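Local coordinates for protein copper-containing nitrite reductase (Thermus scotoductus, PDB 6HBE) that probably reduces nitrite to nitric oxide at copper centres, as a three-domain member of the copper nitrite reductases that works as a homotrimer, at residues Pro193-Pro196 against Gly197-Leu200. Residues are numbered along the deposited sequence; the frame is centred on the assembly and turned at random.
Sequences PVRP and GDYL
Arg195 and Asp198 close a tight turn with two hydrogen bonds. Asp198 N donates to Arg195 O at 3.0 Å, the bond that closes the type II beta turn running from Arg195 to Asp198. In return, Arg195 N donates to Asp198 OD2 at 2.9 Å. This second bond is nearly straight, 165° at the hydrogen, but it meets OD2 from above the carboxylate plane. With CG anti to its own carbonyl carbon and beside the backbone N (chi1 -87°), the Asp198 carboxylate reaches back alongside Arg195. A water links the two halves of the turn, donating to Pro196 O and to Asp198 OD1, each at 3.0 Å. Pro196 and Gly197 hold the two corners, and Gly197 has the positive phi (81°) expected at the third position of a type II turn. The turn joins strand 192-194 to strand 199-208. These belong to different sheets of a cupredoxin-type beta sandwich, so it carries the chain from one sheet to the other, away from the metal sites. Charge also gathers here. Asp198 OD2 forms a salt bridge with Arg288. The extended Arg195 side chain leads away from the turn, and its NE hydrogen-bonds to Ala286 O. Apolar packing lies on the inner side. Val194 CG1 touches Leu200 CD2 at 4.2 Å, between the two sheets. Val194 also packs on Ala282 and Leu200 on Leu280, both of strand 277-282.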
loop_
_atom_site.group_PDB
_atom_site.type_symbol
_atom_site.label_atom_id
_atom_site.label_comp_id
_atom_site.label_asym_id
_atom_site.label_seq_id
_atom_site.Cartn_x
_atom_site.Cartn_y
_atom_site.Cartn_z
ATOM N N PRO C 193 31.996 -7.545 -3.891
ATOM C CA PRO C 193 33.109 -6.990 -4.687
ATOM C C PRO C 193 32.868 -7.135 -6.188
ATOM O O PRO C 193 32.489 -8.200 -6.636
ATOM C CB PRO C 193 34.335 -7.851 -4.249
ATOM C CG PRO C 193 33.937 -8.443 -2.920
ATOM C CD PRO C 193 32.446 -8.684 -3.066
ATOM N N VAL C 194 33.082 -6.047 -6.933
ATOM C CA VAL C 194 33.018 -6.027 -8.396
ATOM C C VAL C 194 34.182 -5.174 -8.920
ATOM O O VAL C 194 34.832 -4.481 -8.156
ATOM C CB VAL C 194 31.662 -5.464 -8.923
ATOM C CG1 VAL C 194 30.468 -6.281 -8.369
ATOM C CG2 VAL C 194 31.502 -3.968 -8.667
ATOM N N ARG C 195 34.436 -5.249 -10.217
ATOM C CA ARG C 195 35.446 -4.417 -10.889
ATOM C C ARG C 195 34.793 -3.444 -11.887
ATOM O O ARG C 195 33.857 -3.834 -12.619
ATOM C CB ARG C 195 36.418 -5.287 -11.694
ATOM C CG ARG C 195 37.154 -6.349 -10.893
ATOM C CD ARG C 195 38.148 -7.092 -11.795
ATOM N NE ARG C 195 38.735 -8.229 -11.094
ATOM C CZ ARG C 195 39.142 -9.376 -11.658
ATOM N NH1 ARG C 195 39.056 -9.587 -12.979
ATOM N NH2 ARG C 195 39.630 -10.343 -10.878
ATOM N N PRO C 196 35.340 -2.214 -12.004
ATOM C CA PRO C 196 34.945 -1.341 -13.105
ATOM C C PRO C 196 35.082 -2.055 -14.442
ATOM O O PRO C 196 36.037 -2.829 -14.612
ATOM C CB PRO C 196 35.921 -0.163 -12.997
ATOM C CG PRO C 196 36.323 -0.141 -11.574
ATOM C CD PRO C 196 36.379 -1.586 -11.155
ATOM N N GLY C 197 34.107 -1.858 -15.331
ATOM C CA GLY C 197 34.009 -2.594 -16.596
ATOM C C GLY C 197 33.399 -3.995 -16.554
ATOM O O GLY C 197 33.143 -4.548 -17.597
ATOM N N ASP C 198 33.174 -4.604 -15.384
ATOM C CA ASP C 198 32.540 -5.953 -15.329
ATOM C C ASP C 198 31.163 -5.984 -16.011
ATOM O O ASP C 198 30.334 -5.044 -15.834
ATOM C CB ASP C 198 32.283 -6.397 -13.869
ATOM C CG ASP C 198 33.445 -7.091 -13.228
ATOM O OD1 ASP C 198 34.424 -7.474 -13.917
ATOM O OD2 ASP C 198 33.369 -7.243 -11.982
ATOM N N TYR C 199 30.910 -7.057 -16.753
ATOM C CA TYR C 199 29.559 -7.397 -17.219
ATOM C C TYR C 199 28.831 -8.177 -16.106
ATOM O O TYR C 199 29.172 -9.341 -15.820
ATOM C CB TYR C 199 29.642 -8.178 -18.542
ATOM C CG TYR C 199 28.429 -8.988 -18.979
ATOM C CD1 TYR C 199 27.106 -8.651 -18.598
ATOM C CD2 TYR C 199 28.595 -10.092 -19.838
ATOM C CE1 TYR C 199 26.027 -9.416 -19.008
ATOM C CE2 TYR C 199 27.506 -10.857 -20.257
ATOM C CZ TYR C 199 26.224 -10.504 -19.861
ATOM O OH TYR C 199 25.165 -11.277 -20.293
ATOM N N LEU C 200 27.854 -7.519 -15.460
ATOM C CA LEU C 200 27.014 -8.167 -14.442
ATOM C C LEU C 200 25.690 -8.651 -15.021
ATOM O O LEU C 200 25.090 -7.959 -15.842
ATOM C CB LEU C 200 26.728 -7.201 -13.272
ATOM C CG LEU C 200 27.937 -6.585 -12.560
ATOM C CD1 LEU C 200 27.475 -5.767 -11.358
ATOM C CD2 LEU C 200 28.984 -7.598 -12.089
HETATM O O HOH W 1 36.251 -5.658 -15.458
#